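Local coordinates for cadherin-23 (Mus musculus, PDB 5UZ8), which probably mediates calcium-dependent cell adhesion and takes part in the mechanotransduction of hearing, through a chain of extracellular cadherin repeats, at residues A[107-119]-A[189-203]. Numbering follows the deposited sequence. Where two conformers were deposited one is given.
Sequences VDINDNNPIFDQP and ALAKDNPGDVASNRR. With CA (calcium ion), chain J; CA (calcium ion), chain I; CA (calcium ion), chain K.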
ATOM      1  N   VAL A 107      17.374  26.322   0.786  1.00 14.55           N
ATOM      2  CA  VAL A 107      16.338  25.893   1.728  1.00 14.96           C
ATOM      3  C   VAL A 107      15.452  24.880   1.022  1.00 14.48           C
ATOM      4  O   VAL A 107      14.964  25.132  -0.087  1.00 13.73           O
ATOM      5  CB  VAL A 107      15.490  27.079   2.158  1.00 15.32           C
ATOM      6  CG1 VAL A 107      14.357  26.649   3.082  1.00 16.73           C
ATOM      7  CG2 VAL A 107      16.376  28.111   2.843  1.00 16.01           C
ATOM      8  N   ASP A 108      15.272  23.732   1.662  1.00 14.44           N
ATOM      9  CA  ASP A 108      14.421  22.664   1.143  1.00 14.51           C
ATOM     10  C   ASP A 108      12.966  23.125   1.143  1.00 14.49           C
ATOM     11  O   ASP A 108      12.474  23.688   2.141  1.00 14.83           O
ATOM     12  CB  ASP A 108      14.585  21.447   2.069  1.00 15.32           C
ATOM     13  CG  ASP A 108      13.799  20.216   1.642  1.00 15.95           C
ATOM     14  OD1 ASP A 108      13.666  19.937   0.419  1.00 15.43           O
ATOM     15  OD2 ASP A 108      13.382  19.467   2.572  1.00 16.63           O
ATOM     16  N   ILE A 109      12.265  22.836   0.062  1.00 14.41           N
ATOM     17  CA  ILE A 109      10.793  22.912   0.024  1.00 14.87           C
ATOM     18  C   ILE A 109      10.226  21.507  -0.192  1.00 15.11           C
ATOM     19  O   ILE A 109      10.933  20.596  -0.627  1.00 14.95           O
ATOM     20  CB  ILE A 109      10.255  23.902  -1.058  1.00 14.82           C
ATOM     21  CG1 ILE A 109      10.355  23.311  -2.459  1.00 14.58           C
ATOM     22  CG2 ILE A 109      10.949  25.258  -0.957  1.00 14.40           C
ATOM     23  CD1 ILE A 109       9.900  24.228  -3.590  1.00 14.73           C
ATOM     24  N   ASN A 110       8.954  21.329   0.115  1.00 15.48           N
ATOM     25  CA  ASN A 110       8.332  20.038   0.025  1.00 16.39           C
ATOM     26  C   ASN A 110       7.847  19.782  -1.397  1.00 16.53           C
ATOM     27  O   ASN A 110       6.636  19.800  -1.676  1.00 17.17           O
ATOM     28  CB  ASN A 110       7.196  19.895   1.043  1.00 17.41           C
ATOM     29  CG  ASN A 110       6.689  18.470   1.137  1.00 18.25           C
ATOM     30  OD1 ASN A 110       7.419  17.543   0.822  1.00 17.80           O
ATOM     31  ND2 ASN A 110       5.456  18.289   1.571  1.00 19.02           N
ATOM     32  N   ASP A 111       8.807  19.505  -2.280  1.00 14.16           N
ATOM     33  CA  ASP A 111       8.523  19.306  -3.706  1.00 15.44           C
ATOM     34  C   ASP A 111       8.622  17.847  -4.185  1.00 15.17           C
ATOM     35  O   ASP A 111       8.512  17.592  -5.393  1.00 16.42           O
ATOM     36  CB  ASP A 111       9.354  20.267  -4.589  1.00 16.29           C
ATOM     37  CG  ASP A 111      10.872  20.116  -4.432  1.00 15.96           C
ATOM     38  OD1 ASP A 111      11.381  19.542  -3.439  1.00 15.80           O
ATOM     39  OD2 ASP A 111      11.598  20.679  -5.291  1.00 16.64           O
ATOM     40  N   ASN A 112       8.802  16.904  -3.271  1.00 14.04           N
ATOM     41  CA  ASN A 112       8.784  15.488  -3.625  1.00 14.53           C
ATOM     42  C   ASN A 112       7.684  14.752  -2.852  1.00 14.44           C
ATOM     43  O   ASN A 112       7.543  14.931  -1.636  1.00 13.87           O
ATOM     44  CB  ASN A 112      10.134  14.832  -3.363  1.00 13.68           C
ATOM     45  CG  ASN A 112      11.196  15.321  -4.341  1.00 14.53           C
ATOM     46  OD1 ASN A 112      11.331  14.764  -5.434  1.00 15.06           O
ATOM     47  ND2 ASN A 112      11.879  16.415  -3.987  1.00 14.24           N
ATOM     48  N   ASN A 113       6.939  13.917  -3.561  1.00 15.58           N
ATOM     49  CA  ASN A 113       5.919  13.076  -2.942  1.00 15.84           C
ATOM     50  C   ASN A 113       6.579  11.832  -2.392  1.00 15.40           C
ATOM     51  O   ASN A 113       7.539  11.344  -2.999  1.00 15.52           O
ATOM     52  CB  ASN A 113       4.895  12.603  -3.975  1.00 17.28           C
ATOM     53  CG  ASN A 113       4.008  13.724  -4.473  1.00 19.22           C
ATOM     54  OD1 ASN A 113       4.494  14.740  -4.880  1.00 20.85           O
ATOM     55  ND2 ASN A 113       2.700  13.528  -4.432  1.00 21.57           N
ATOM     56  N   PRO A 114       5.968  11.227  -1.351  1.00 14.40           N
ATOM     57  CA  PRO A 114       6.364   9.843  -1.038  1.00 14.14           C
ATOM     58  C   PRO A 114       5.980   8.940  -2.188  1.00 14.48           C
ATOM     59  O   PRO A 114       4.902   9.114  -2.785  1.00 15.02           O
ATOM     60  CB  PRO A 114       5.575   9.493   0.225  1.00 14.22           C
ATOM     61  CG  PRO A 114       4.986  10.746   0.717  1.00 14.77           C
ATOM     62  CD  PRO A 114       4.896  11.702  -0.472  1.00 14.82           C
ATOM     63  N   ILE A 115       6.868   8.036  -2.537  1.00 14.71           N
ATOM     64  CA  ILE A 115       6.710   7.150  -3.706  1.00 15.77           C
ATOM     65  C   ILE A 115       6.886   5.732  -3.214  1.00 15.42           C
ATOM     66  O   ILE A 115       7.915   5.407  -2.614  1.00 14.32           O
ATOM     67  CB  ILE A 115       7.737   7.439  -4.805  1.00 17.07           C
ATOM     68  CG1 ILE A 115       7.508   8.843  -5.406  1.00 18.31           C
ATOM     69  CG2 ILE A 115       7.643   6.396  -5.929  1.00 18.39           C
ATOM     70  CD1 ILE A 115       8.660   9.341  -6.271  1.00 19.47           C
ATOM     71  N   PHE A 116       5.872   4.893  -3.446  1.00 15.54           N
ATOM     72  CA  PHE A 116       5.951   3.491  -3.011  1.00 16.00           C
ATOM     73  C   PHE A 116       7.008   2.701  -3.745  1.00 17.78           C
ATOM     74  O   PHE A 116       7.242   2.954  -4.921  1.00 18.55           O
ATOM     75  CB  PHE A 116       4.610   2.814  -3.113  1.00 15.85           C
ATOM     76  CG  PHE A 116       3.708   3.134  -1.974  1.00 15.03           C
ATOM     77  CD1 PHE A 116       3.866   2.499  -0.759  1.00 14.74           C
ATOM     78  CD2 PHE A 116       2.722   4.100  -2.102  1.00 15.36           C
ATOM     79  CE1 PHE A 116       3.028   2.801   0.316  1.00 14.42           C
ATOM     80  CE2 PHE A 116       1.886   4.393  -1.041  1.00 14.96           C
ATOM     81  CZ  PHE A 116       2.041   3.766   0.168  1.00 14.58           C
ATOM     82  N   ASP A 117       7.671   1.778  -3.057  1.00 18.23           N
ATOM     83  CA  ASP A 117       8.780   0.986  -3.602  0.50 19.68           C
ATOM     84  C   ASP A 117       8.278  -0.081  -4.623  1.00 20.69           C
ATOM     85  O   ASP A 117       9.066  -0.616  -5.393  1.00 22.63           O
ATOM     86  CB  ASP A 117       9.592   0.302  -2.460  0.50 19.75           C
ATOM     87  CG  ASP A 117      10.559   1.263  -1.690  0.50 20.29           C
ATOM     88  OD1 ASP A 117      10.621   2.483  -1.956  0.50 20.74           O
ATOM     89  OD2 ASP A 117      11.305   0.770  -0.809  0.50 20.18           O
ATOM     90  N   GLN A 118       6.981  -0.422  -4.596  1.00 19.65           N
ATOM     91  CA  GLN A 118       6.390  -1.370  -5.576  1.00 21.32           C
ATOM     92  C   GLN A 118       5.172  -0.723  -6.192  1.00 21.05           C
ATOM     93  O   GLN A 118       4.560   0.146  -5.560  1.00 19.82           O
ATOM     94  CB  GLN A 118       5.943  -2.693  -4.956  1.00 21.61           C
ATOM     95  CG  GLN A 118       7.019  -3.448  -4.235  1.00 22.83           C
ATOM     96  CD  GLN A 118       6.652  -4.875  -3.760  1.00 24.79           C
ATOM     97  OE1 GLN A 118       7.518  -5.510  -3.155  1.00 27.48           O
ATOM     98  NE2 GLN A 118       5.422  -5.401  -4.036  1.00 23.11           N
ATOM     99  N   PRO A 119       4.800  -1.151  -7.411  1.00 22.02           N
ATOM    100  CA  PRO A 119       3.578  -0.646  -8.057  1.00 22.09           C
ATOM    101  C   PRO A 119       2.290  -1.203  -7.418  1.00 20.87           C
ATOM    102  O   PRO A 119       1.230  -0.616  -7.569  1.00 21.05           O
ATOM    103  CB  PRO A 119       3.741  -1.088  -9.513  1.00 24.70           C
ATOM    104  CG  PRO A 119       4.675  -2.252  -9.481  1.00 25.14           C
ATOM    105  CD  PRO A 119       5.619  -1.949  -8.345  1.00 24.24           C
ATOM    106  N   ALA A 189      -3.564   1.679   0.355  1.00 16.45           N
ATOM    107  CA  ALA A 189      -2.634   2.195   1.356  1.00 15.77           C
ATOM    108  C   ALA A 189      -2.146   3.570   0.895  1.00 16.18           C
ATOM    109  O   ALA A 189      -1.858   3.754  -0.298  1.00 15.72           O
ATOM    110  CB  ALA A 189      -1.461   1.264   1.544  1.00 14.83           C
ATOM    111  N   LEU A 190      -2.060   4.516   1.833  1.00 15.59           N
ATOM    112  CA  LEU A 190      -1.673   5.896   1.528  1.00 15.97           C
ATOM    113  C   LEU A 190      -0.386   6.229   2.280  1.00 14.98           C
ATOM    114  O   LEU A 190      -0.252   5.826   3.432  1.00 13.59           O
ATOM    115  CB  LEU A 190      -2.766   6.818   2.000  1.00 18.48           C
ATOM    116  CG  LEU A 190      -2.744   8.253   1.537  1.00 21.02           C
ATOM    117  CD1 LEU A 190      -3.022   8.345   0.038  1.00 22.12           C
ATOM    118  CD2 LEU A 190      -3.844   8.998   2.290  1.00 23.17           C
ATOM    119  N   ALA A 191       0.534   6.927   1.614  1.00 13.79           N
ATOM    120  CA  ALA A 191       1.726   7.482   2.256  1.00 13.55           C
ATOM    121  C   ALA A 191       1.615   9.002   2.137  1.00 14.45           C
ATOM    122  O   ALA A 191       1.433   9.512   1.026  1.00 14.85           O
ATOM    123  CB  ALA A 191       2.974   6.988   1.563  1.00 12.97           C
ATOM    124  N   LYS A 192       1.687   9.710   3.263  1.00 14.22           N
ATOM    125  CA  LYS A 192       1.507  11.164   3.278  1.00 15.06           C
ATOM    126  C   LYS A 192       2.675  11.779   4.061  1.00 14.06           C
ATOM    127  O   LYS A 192       2.975  11.365   5.194  1.00 13.52           O
ATOM    128  CB  LYS A 192       0.151  11.511   3.875  1.00 17.19           C
ATOM    129  CG  LYS A 192      -0.204  12.986   3.926  1.00 19.65           C
ATOM    130  CD  LYS A 192      -1.556  13.214   4.639  1.00 22.03           C
ATOM    131  CE  LYS A 192      -2.697  12.428   4.039  1.00 23.48           C
ATOM    132  NZ  LYS A 192      -4.033  12.887   4.547  1.00 25.80           N
ATOM    133  N   ASP A 193       3.358  12.730   3.452  1.00 13.43           N
ATOM    134  CA  ASP A 193       4.530  13.312   4.072  1.00 13.13           C
ATOM    135  C   ASP A 193       4.161  14.476   4.991  1.00 13.59           C
ATOM    136  O   ASP A 193       2.985  14.775   5.164  1.00 14.20           O
ATOM    137  CB  ASP A 193       5.587  13.680   2.999  1.00 13.07           C
ATOM    138  CG  ASP A 193       5.191  14.867   2.158  1.00 13.62           C
ATOM    139  OD1 ASP A 193       4.258  15.626   2.529  1.00 14.09           O
ATOM    140  OD2 ASP A 193       5.867  15.063   1.130  1.00 13.70           O
ATOM    141  N   ASN A 194       5.174  15.122   5.575  1.00 13.53           N
ATOM    142  CA  ASN A 194       5.057  16.392   6.280  1.00 14.77           C
ATOM    143  C   ASN A 194       4.005  16.383   7.407  1.00 15.74           C
ATOM    144  O   ASN A 194       3.070  17.196   7.422  1.00 16.15           O
ATOM    145  CB  ASN A 194       4.812  17.551   5.261  1.00 15.15           C
ATOM    146  CG  ASN A 194       4.999  18.936   5.861  1.00 16.17           C
ATOM    147  OD1 ASN A 194       5.643  19.124   6.898  1.00 15.92           O
ATOM    148  ND2 ASN A 194       4.426  19.947   5.172  1.00 17.05           N
ATOM    149  N   PRO A 195       4.129  15.403   8.331  1.00 16.20           N
ATOM    150  CA  PRO A 195       3.107  15.251   9.357  1.00 17.26           C
ATOM    151  C   PRO A 195       2.930  16.495  10.222  1.00 18.47           C
ATOM    152  O   PRO A 195       3.872  17.242  10.489  1.00 18.27           O
ATOM    153  CB  PRO A 195       3.588  14.009  10.157  1.00 16.99           C
ATOM    154  CG  PRO A 195       5.080  14.019   9.963  1.00 16.34           C
ATOM    155  CD  PRO A 195       5.256  14.472   8.525  1.00 15.36           C
ATOM    156  N   GLY A 196       1.684  16.747  10.595  1.00 20.36           N
ATOM    157  CA  GLY A 196       1.324  17.852  11.443  1.00 22.81           C
ATOM    158  C   GLY A 196       1.094  19.169  10.712  1.00 24.60           C
ATOM    159  O   GLY A 196       0.539  20.090  11.287  1.00 25.61           O
ATOM    160  N   ASP A 197       1.520  19.291   9.458  1.00 24.18           N
ATOM    161  CA  ASP A 197       1.367  20.566   8.738  1.00 25.60           C
ATOM    162  C   ASP A 197      -0.061  20.590   8.158  1.00 27.43           C
ATOM    163  O   ASP A 197      -0.811  19.594   8.234  1.00 27.41           O
ATOM    164  CB  ASP A 197       2.473  20.681   7.661  1.00 24.26           C
ATOM    165  CG  ASP A 197       2.755  22.130   7.196  1.00 25.42           C
ATOM    166  OD1 ASP A 197       1.959  23.053   7.479  1.00 28.28           O
ATOM    167  OD2 ASP A 197       3.783  22.341   6.512  1.00 24.39           O
ATOM    168  N   VAL A 198      -0.462  21.730   7.615  1.00 30.38           N
ATOM    169  CA  VAL A 198      -1.778  21.833   6.965  1.00 33.41           C
ATOM    170  C   VAL A 198      -1.840  20.977   5.709  1.00 32.97           C
ATOM    171  O   VAL A 198      -0.821  20.776   5.045  1.00 30.89           O
ATOM    172  CB  VAL A 198      -2.174  23.293   6.611  1.00 36.27           C
ATOM    173  CG1 VAL A 198      -2.671  24.014   7.860  1.00 38.87           C
ATOM    174  CG2 VAL A 198      -1.035  24.050   5.932  1.00 35.70           C
ATOM    175  N   ALA A 199      -3.048  20.513   5.387  1.00 35.12           N
ATOM    176  CA  ALA A 199      -3.273  19.565   4.287  1.00 35.39           C
ATOM    177  C   ALA A 199      -2.647  20.020   2.962  1.00 35.11           C
ATOM    178  O   ALA A 199      -2.114  19.201   2.211  1.00 34.22           O
ATOM    179  CB  ALA A 199      -4.762  19.318   4.110  1.00 37.34           C
ATOM    180  N   SER A 200      -2.698  21.322   2.705  1.00 35.61           N
ATOM    181  CA  SER A 200      -2.160  21.904   1.472  1.00 35.55           C
ATOM    182  C   SER A 200      -0.635  21.841   1.292  1.00 33.41           C
ATOM    183  O   SER A 200      -0.180  22.005   0.158  1.00 33.92           O
ATOM    184  CB  SER A 200      -2.648  23.357   1.308  1.00 38.01           C
ATOM    185  OG  SER A 200      -1.843  24.273   2.042  1.00 39.12           O
ATOM    186  N   ASN A 201       0.149  21.596   2.372  1.00 30.00           N
ATOM    187  CA  ASN A 201       1.621  21.455   2.232  0.70 28.01           C
ATOM    188  C   ASN A 201       2.024  19.991   2.486  1.00 25.11           C
ATOM    189  O   ASN A 201       3.186  19.720   2.652  1.00 23.16           O
ATOM    190  CB  ASN A 201       2.426  22.468   3.144  0.70 28.72           C
ATOM    191  CG  ASN A 201       3.933  22.703   2.709  0.70 28.57           C
ATOM    192  OD1 ASN A 201       4.330  22.601   1.542  0.70 28.51           O
ATOM    193  ND2 ASN A 201       4.746  23.060   3.677  0.70 27.23           N
ATOM    194  N   ARG A 202       1.068  19.065   2.427  1.00 23.62           N
ATOM    195  CA  ARG A 202       1.356  17.625   2.533  1.00 21.97           C
ATOM    196  C   ARG A 202       1.141  16.964   1.183  1.00 21.38           C
ATOM    197  O   ARG A 202       0.115  17.208   0.541  1.00 23.16           O
ATOM    198  CB  ARG A 202       0.470  16.961   3.581  1.00 21.84           C
ATOM    199  CG  ARG A 202       0.634  17.562   4.969  1.00 22.45           C
ATOM    200  CD  ARG A 202      -0.037  16.751   6.068  1.00 22.76           C
ATOM    201  NE  ARG A 202       0.681  15.519   6.311  1.00 21.18           N
ATOM    202  CZ  ARG A 202       0.275  14.531   7.094  1.00 21.77           C
ATOM    203  NH1 ARG A 202      -0.871  14.601   7.770  1.00 24.17           N
ATOM    204  NH2 ARG A 202       1.008  13.448   7.192  1.00 20.73           N
ATOM    205  N   ARG A 203       2.090  16.134   0.776  1.00 18.70           N
ATOM    206  CA  ARG A 203       2.036  15.383  -0.454  1.00 18.56           C
ATOM    207  C   ARG A 203       1.833  13.909  -0.139  1.00 17.58           C
ATOM    208  O   ARG A 203       2.209  13.419   0.927  1.00 15.37           O
ATOM    209  CB  ARG A 203       3.341  15.564  -1.246  1.00 18.40           C
ATOM    210  CG  ARG A 203       3.523  16.911  -1.872  1.00 19.78           C
ATOM    211  CD  ARG A 203       4.891  17.070  -2.519  1.00 19.73           C
ATOM    212  NE  ARG A 203       4.983  18.312  -3.295  1.00 21.24           N
ATOM    213  CZ  ARG A 203       4.563  18.482  -4.551  1.00 22.79           C
ATOM    214  NH1 ARG A 203       4.731  19.650  -5.138  1.00 24.90           N
ATOM    215  NH2 ARG A 203       4.012  17.497  -5.248  1.00 23.21           N
TER
HETATM  216 CA    CA J2609      12.885  19.430  -1.615  1.00 14.33          CA
HETATM  217 CA    CA I2608       8.103  15.283   0.564  1.00 13.06          CA
HETATM  218 CA    CA K2610      13.781  19.800  -5.364  1.00 18.18          CA
HETATM  219  O   HOH W   1       7.218  23.439   0.936  1.00 17.85           O
HETATM  220  O   HOH W   2       6.407  22.203  -4.043  1.00 19.11           O
HETATM  221  O   HOH W   3       4.087  20.751  -0.843  1.00 31.38           O
HETATM  222  O   HOH W   4      13.052  17.788  -6.356  1.00 17.11           O
HETATM  223  O   HOH W   5      13.752  20.684  -7.653  1.00 17.44           O
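The guanidinium of R203 has the carbonyl carbon of D111 over one face, off its centre. At its edge, in plane, lie N110 O and a water. R203 NE donates to N110 O at 2.8 Å. R203 NH2 donates to N113 OD1, also at 2.8 Å, with the amide and guanidinium planes 64° apart. R203 runs extended from CG to NE and crosses the N113 side chain at about a right angle. A leucine in place of R203 would probably leave N110 O and N113 OD1 without these donors. N110 OD1 binds a calcium ion at 2.4 Å. N110 ND2 donates to N201 O and, at 3.1 Å, to D193 OD1. R203 N reaches the same D193 OD1 from the opposite face of the carboxylate. Residues 108-112 (DINDN) fit the DXNDN motif of the calcium-binding linker between successive cadherin repeats. D193 OD2 and N112 O join N110 OD1 on that ion, and D142 and D144 help complete the site. D108, I109 and D111 bind a second calcium, which E21 and E77 of the preceding repeat also hold. Beyond the metals, P114 CB packs on A191 CB. F116 CZ meets the same A191 CB obliquely at 3.6 Å.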